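PDB 6FF6: BRIC1, which is a computationally designed helical repeat protein with a novel, corrugated architecture. Local coordinates for residues 177-191 and 209-223. Numbering follows the deposited sequence.
Sequences FTILQETTHLMENLL and FLETKDIMQEQLDAY
Phe177 lies flat on Tyr223, a face-to-face stack at one end of an antiparallel helix pair (163° between directions, axes 9.6 Å apart) in the second Hpt-like helical bundle of this designed repeat protein. The ring centroids are 3.9 Å apart and the planes 14° from parallel; the two side chains run past each other in opposite directions, so that each CB sits over the other's ring in a CH-pi contact. Phe177 occupies the N-cap position, and the phenol reaches across the first turn: Leu180 N donates to Tyr223 OH at 3.0 Å, taking up an N-H that the helix start leaves without an i-4 carbonyl. Ile179 CG2 touches the Gln219 amide, nearest NE2, with the two side chains crossing at about a right angle. Leu180 is a knob among Met216, Gln219, Leu220 and Tyr223; its CB meets the tyrosine ring at the edge, while CG, anti to the backbone N (chi1 177°), carries CD1 toward Met216 and Gln219. Thr183 supplies a second polar link, with a buried side chain. Its OG1 receives Gln219 NE2 in the amide plane at 2.8 Å and gives its own proton to Ile179 O, which Thr183 N approaches from the opposite face; the two hydroxyl bonds together should hold its orientation. Thr183 CG2 faces the apolar groups of Thr212 and Met216. Met216 returns the interlocking as a knob among Leu180, Thr183, Thr184 and Met187. Met187, its chain extended beyond CG, lays SD against Thr212 CG2 and reaches Phe209 obliquely in a Met-aromatic contact. The last turn closes round that phenylalanine, which also touches Leu145 of helix 125-146: Leu190 CB abuts the ring edge at CZ, 3.7 Å away, and Leu191 CD2 stands over one face, 4.0 Å from CE2 of Phe209.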
loop_
_atom_site.group_PDB
_atom_site.type_symbol
_atom_site.label_atom_id
_atom_site.label_comp_id
_atom_site.label_asym_id
_atom_site.label_seq_id
_atom_site.Cartn_x
_atom_site.Cartn_y
_atom_site.Cartn_z
ATOM N N PHE A 177 2.655 17.902 6.088
ATOM C CA PHE A 177 3.411 18.569 7.142
ATOM C C PHE A 177 4.187 19.710 6.469
ATOM O O PHE A 177 5.379 19.589 6.198
ATOM C CB PHE A 177 4.334 17.573 7.869
ATOM C CG PHE A 177 3.710 16.377 8.575
ATOM C CD1 PHE A 177 2.460 16.468 9.176
ATOM C CD2 PHE A 177 4.420 15.185 8.723
ATOM C CE1 PHE A 177 1.911 15.374 9.860
ATOM C CE2 PHE A 177 3.860 14.091 9.406
ATOM C CZ PHE A 177 2.609 14.197 9.962
ATOM N N THR A 178 3.477 20.797 6.142
ATOM C CA THR A 178 4.008 21.976 5.450
ATOM C C THR A 178 5.226 22.586 6.163
ATOM O O THR A 178 6.235 22.833 5.502
ATOM C CB THR A 178 2.867 22.992 5.207
ATOM O OG1 THR A 178 1.962 22.459 4.241
ATOM C CG2 THR A 178 3.358 24.361 4.740
ATOM N N ILE A 179 5.139 22.817 7.491
ATOM C CA ILE A 179 6.227 23.402 8.280
ATOM C C ILE A 179 7.484 22.524 8.228
ATOM O O ILE A 179 8.555 23.058 7.957
ATOM C CB ILE A 179 5.764 23.754 9.712
ATOM C CG1 ILE A 179 4.973 25.058 9.688
ATOM C CG2 ILE A 179 6.920 23.868 10.679
ATOM C CD1 ILE A 179 4.140 25.342 10.921
ATOM N N LEU A 180 7.355 21.198 8.452
ATOM C CA LEU A 180 8.494 20.235 8.418
ATOM C C LEU A 180 9.124 20.147 7.034
ATOM O O LEU A 180 10.355 20.104 6.915
ATOM C CB LEU A 180 8.102 18.822 8.929
ATOM C CG LEU A 180 9.166 17.698 8.886
ATOM C CD1 LEU A 180 10.359 18.003 9.793
ATOM C CD2 LEU A 180 8.548 16.366 9.219
ATOM N N GLN A 181 8.264 20.115 5.999
ATOM C CA GLN A 181 8.678 20.015 4.612
ATOM C C GLN A 181 9.508 21.199 4.235
ATOM O O GLN A 181 10.584 21.011 3.693
ATOM C CB GLN A 181 7.463 19.899 3.697
ATOM C CG GLN A 181 7.819 19.605 2.253
ATOM C CD GLN A 181 6.636 19.763 1.335
ATOM O OE1 GLN A 181 5.760 20.622 1.542
ATOM N NE2 GLN A 181 6.610 18.962 0.274
ATOM N N GLU A 182 9.035 22.410 4.549
ATOM C CA GLU A 182 9.735 23.642 4.235
ATOM C C GLU A 182 11.103 23.741 4.882
ATOM O O GLU A 182 12.057 24.089 4.189
ATOM C CB GLU A 182 8.868 24.853 4.565
ATOM C CG GLU A 182 7.698 25.026 3.604
ATOM C CD GLU A 182 8.065 24.901 2.137
ATOM O OE1 GLU A 182 7.867 23.800 1.573
ATOM O OE2 GLU A 182 8.583 25.890 1.564
ATOM N N THR A 183 11.212 23.402 6.191
ATOM C CA THR A 183 12.458 23.431 6.947
ATOM C C THR A 183 13.481 22.528 6.303
ATOM O O THR A 183 14.606 22.960 6.064
ATOM C CB THR A 183 12.228 23.081 8.420
ATOM O OG1 THR A 183 11.254 23.965 8.951
ATOM C CG2 THR A 183 13.493 23.212 9.252
ATOM N N THR A 184 13.090 21.270 6.032
ATOM C CA THR A 184 13.927 20.266 5.383
ATOM C C THR A 184 14.293 20.677 3.961
ATOM O O THR A 184 15.432 20.476 3.567
ATOM C CB THR A 184 13.254 18.914 5.396
ATOM O OG1 THR A 184 11.909 19.055 4.973
ATOM C CG2 THR A 184 13.290 18.249 6.735
ATOM N N HIS A 185 13.354 21.281 3.203
ATOM C CA HIS A 185 13.626 21.721 1.833
ATOM C C HIS A 185 14.712 22.775 1.770
ATOM O O HIS A 185 15.594 22.687 0.913
ATOM C CB HIS A 185 12.378 22.252 1.124
ATOM C CG HIS A 185 12.457 22.148 -0.376
ATOM N ND1 HIS A 185 13.561 21.586 -1.018
ATOM C CD2 HIS A 185 11.528 22.457 -1.312
ATOM C CE1 HIS A 185 13.275 21.600 -2.312
ATOM N NE2 HIS A 185 12.065 22.114 -2.540
ATOM N N LEU A 186 14.648 23.776 2.666
ATOM C CA LEU A 186 15.648 24.829 2.724
ATOM C C LEU A 186 17.029 24.281 3.037
ATOM O O LEU A 186 18.000 24.725 2.426
ATOM C CB LEU A 186 15.256 25.902 3.725
ATOM C CG LEU A 186 14.130 26.816 3.293
ATOM C CD1 LEU A 186 13.674 27.662 4.430
ATOM C CD2 LEU A 186 14.545 27.712 2.140
ATOM N N MET A 187 17.118 23.303 3.959
ATOM C CA MET A 187 18.383 22.677 4.309
ATOM C C MET A 187 18.862 21.823 3.120
ATOM O O MET A 187 20.048 21.839 2.798
ATOM C CB MET A 187 18.221 21.840 5.580
ATOM C CG MET A 187 19.484 21.187 6.060
ATOM S SD MET A 187 19.139 20.333 7.607
ATOM C CE MET A 187 20.681 19.733 8.006
ATOM N N GLU A 188 17.927 21.129 2.439
ATOM C CA GLU A 188 18.209 20.291 1.273
ATOM C C GLU A 188 18.891 21.074 0.162
ATOM O O GLU A 188 19.879 20.599 -0.384
ATOM C CB GLU A 188 16.922 19.645 0.750
ATOM C CG GLU A 188 17.135 18.667 -0.386
ATOM C CD GLU A 188 15.888 18.254 -1.134
ATOM O OE1 GLU A 188 14.855 18.946 -1.004
ATOM O OE2 GLU A 188 15.944 17.244 -1.867
ATOM N N ASN A 189 18.368 22.256 -0.180
ATOM C CA ASN A 189 18.961 23.102 -1.214
ATOM C C ASN A 189 20.408 23.479 -0.868
ATOM O O ASN A 189 21.274 23.424 -1.745
ATOM C CB ASN A 189 18.095 24.333 -1.471
ATOM C CG ASN A 189 16.823 24.040 -2.227
ATOM O OD1 ASN A 189 16.695 23.045 -2.958
ATOM N ND2 ASN A 189 15.851 24.917 -2.079
ATOM N N LEU A 190 20.669 23.796 0.424
ATOM C CA LEU A 190 22.000 24.100 0.961
ATOM C C LEU A 190 22.879 22.848 0.895
ATOM O O LEU A 190 24.045 22.947 0.523
ATOM C CB LEU A 190 21.916 24.624 2.410
ATOM C CG LEU A 190 21.254 26.000 2.603
ATOM C CD1 LEU A 190 20.989 26.282 4.063
ATOM C CD2 LEU A 190 22.117 27.090 2.067
ATOM N N LEU A 191 22.306 21.674 1.197
ATOM C CA LEU A 191 23.022 20.398 1.126
ATOM C C LEU A 191 23.361 20.020 -0.323
ATOM O O LEU A 191 24.394 19.390 -0.559
ATOM C CB LEU A 191 22.219 19.277 1.807
ATOM C CG LEU A 191 21.982 19.418 3.315
ATOM C CD1 LEU A 191 20.929 18.451 3.781
ATOM C CD2 LEU A 191 23.258 19.245 4.098
ATOM N N PHE A 209 23.072 23.674 10.774
ATOM C CA PHE A 209 22.530 22.405 10.291
ATOM C C PHE A 209 22.129 21.506 11.464
ATOM O O PHE A 209 21.060 20.894 11.421
ATOM C CB PHE A 209 23.521 21.715 9.347
ATOM C CG PHE A 209 23.624 22.283 7.946
ATOM C CD1 PHE A 209 22.573 23.009 7.385
ATOM C CD2 PHE A 209 24.745 22.044 7.161
ATOM C CE1 PHE A 209 22.653 23.505 6.069
ATOM C CE2 PHE A 209 24.820 22.530 5.842
ATOM C CZ PHE A 209 23.773 23.259 5.307
ATOM N N LEU A 210 22.941 21.477 12.533
ATOM C CA LEU A 210 22.645 20.735 13.763
ATOM C C LEU A 210 21.427 21.349 14.472
ATOM O O LEU A 210 20.584 20.623 15.004
ATOM C CB LEU A 210 23.890 20.723 14.685
ATOM C CG LEU A 210 23.752 20.271 16.175
ATOM C CD1 LEU A 210 23.905 18.761 16.328
ATOM C CD2 LEU A 210 24.803 20.963 17.058
ATOM N N GLU A 211 21.337 22.686 14.459
ATOM C CA GLU A 211 20.254 23.441 15.075
ATOM C C GLU A 211 18.972 23.162 14.306
ATOM O O GLU A 211 17.936 22.896 14.933
ATOM C CB GLU A 211 20.599 24.920 15.062
ATOM C CG GLU A 211 19.973 25.712 16.192
ATOM C CD GLU A 211 20.424 27.161 16.220
ATOM O OE1 GLU A 211 20.525 27.777 15.134
ATOM O OE2 GLU A 211 20.672 27.683 17.332
ATOM N N THR A 212 19.065 23.148 12.944
ATOM C CA THR A 212 17.968 22.782 12.030
ATOM C C THR A 212 17.486 21.374 12.399
ATOM O O THR A 212 16.277 21.202 12.574
ATOM C CB THR A 212 18.394 22.876 10.544
ATOM O OG1 THR A 212 18.913 24.170 10.272
ATOM C CG2 THR A 212 17.258 22.640 9.593
ATOM N N LYS A 213 18.433 20.391 12.590
ATOM C CA LYS A 213 18.091 19.019 12.998
ATOM C C LYS A 213 17.207 19.040 14.258
ATOM O O LYS A 213 16.158 18.421 14.272
ATOM C CB LYS A 213 19.357 18.135 13.178
ATOM C CG LYS A 213 19.110 16.664 13.585
ATOM C CD LYS A 213 19.049 16.484 15.128
ATOM C CE LYS A 213 18.291 15.247 15.586
ATOM N NZ LYS A 213 17.932 15.310 17.037
ATOM N N ASP A 214 17.624 19.765 15.290
ATOM C CA ASP A 214 16.881 19.883 16.552
ATOM C C ASP A 214 15.454 20.413 16.335
ATOM O O ASP A 214 14.483 19.871 16.908
ATOM C CB ASP A 214 17.666 20.743 17.569
ATOM C CG ASP A 214 19.014 20.155 18.004
ATOM O OD1 ASP A 214 19.220 18.927 17.837
ATOM O OD2 ASP A 214 19.857 20.917 18.525
ATOM N N ILE A 215 15.333 21.460 15.477
ATOM C CA ILE A 215 14.053 22.079 15.129
ATOM C C ILE A 215 13.177 21.053 14.394
ATOM O O ILE A 215 11.979 20.959 14.682
ATOM C CB ILE A 215 14.244 23.371 14.273
ATOM C CG1 ILE A 215 15.028 24.495 15.015
ATOM C CG2 ILE A 215 12.910 23.890 13.719
ATOM C CD1 ILE A 215 14.471 25.019 16.337
ATOM N N MET A 216 13.764 20.314 13.436
ATOM C CA MET A 216 13.056 19.296 12.657
ATOM C C MET A 216 12.528 18.164 13.552
ATOM O O MET A 216 11.418 17.683 13.327
ATOM C CB MET A 216 13.938 18.751 11.532
ATOM C CG MET A 216 14.230 19.780 10.450
ATOM S SD MET A 216 15.308 19.246 9.078
ATOM C CE MET A 216 16.547 18.428 9.879
ATOM N N GLN A 217 13.282 17.804 14.601
ATOM C CA GLN A 217 12.884 16.808 15.596
ATOM C C GLN A 217 11.679 17.308 16.402
ATOM O O GLN A 217 10.735 16.562 16.626
ATOM C CB GLN A 217 14.045 16.493 16.549
ATOM C CG GLN A 217 13.746 15.298 17.469
ATOM C CD GLN A 217 13.514 13.991 16.718
ATOM O OE1 GLN A 217 14.389 13.503 15.992
ATOM N NE2 GLN A 217 12.334 13.399 16.881
ATOM N N GLU A 218 11.709 18.585 16.815
ATOM C CA GLU A 218 10.597 19.224 17.540
ATOM C C GLU A 218 9.364 19.293 16.637
ATOM O O GLU A 218 8.241 19.089 17.123
ATOM C CB GLU A 218 10.974 20.628 17.994
ATOM C CG GLU A 218 12.051 20.693 19.063
ATOM C CD GLU A 218 12.525 22.097 19.411
ATOM O OE1 GLU A 218 12.052 23.070 18.774
ATOM O OE2 GLU A 218 13.376 22.221 20.323
ATOM N N GLN A 219 9.576 19.579 15.315
ATOM C CA GLN A 219 8.489 19.644 14.325
ATOM C C GLN A 219 7.889 18.254 14.198
ATOM O O GLN A 219 6.684 18.114 14.323
ATOM C CB GLN A 219 8.979 20.168 12.959
ATOM C CG GLN A 219 9.234 21.672 12.917
ATOM C CD GLN A 219 10.025 22.078 11.704
ATOM O OE1 GLN A 219 10.434 21.255 10.893
ATOM N NE2 GLN A 219 10.289 23.348 11.557
ATOM N N LEU A 220 8.744 17.226 14.067
ATOM C CA LEU A 220 8.334 15.820 14.023
ATOM C C LEU A 220 7.538 15.410 15.293
ATOM O O LEU A 220 6.423 14.897 15.181
ATOM C CB LEU A 220 9.561 14.943 13.819
ATOM C CG LEU A 220 9.268 13.485 13.526
ATOM C CD1 LEU A 220 8.607 13.332 12.133
ATOM C CD2 LEU A 220 10.510 12.578 13.794
ATOM N N ASP A 221 8.071 15.745 16.476
ATOM C CA ASP A 221 7.452 15.508 17.781
ATOM C C ASP A 221 6.087 16.180 17.954
ATOM O O ASP A 221 5.168 15.569 18.510
ATOM C CB ASP A 221 8.410 15.899 18.913
ATOM C CG ASP A 221 9.638 14.994 19.047
ATOM O OD1 ASP A 221 9.684 13.925 18.372
ATOM O OD2 ASP A 221 10.562 15.361 19.804
ATOM N N ALA A 222 5.945 17.427 17.483
ATOM C CA ALA A 222 4.671 18.136 17.543
ATOM C C ALA A 222 3.644 17.332 16.760
ATOM O O ALA A 222 2.609 16.982 17.325
ATOM C CB ALA A 222 4.806 19.522 16.953
ATOM N N TYR A 223 3.956 16.965 15.494
ATOM C CA TYR A 223 3.055 16.150 14.663
ATOM C C TYR A 223 2.812 14.760 15.292
ATOM O O TYR A 223 1.694 14.243 15.192
ATOM C CB TYR A 223 3.593 15.943 13.238
ATOM C CG TYR A 223 3.947 17.174 12.435
ATOM C CD1 TYR A 223 2.981 18.121 12.114
ATOM C CD2 TYR A 223 5.205 17.308 11.855
ATOM C CE1 TYR A 223 3.280 19.206 11.298
ATOM C CE2 TYR A 223 5.529 18.422 11.085
ATOM C CZ TYR A 223 4.558 19.363 10.801
ATOM O OH TYR A 223 4.845 20.434 10.000
#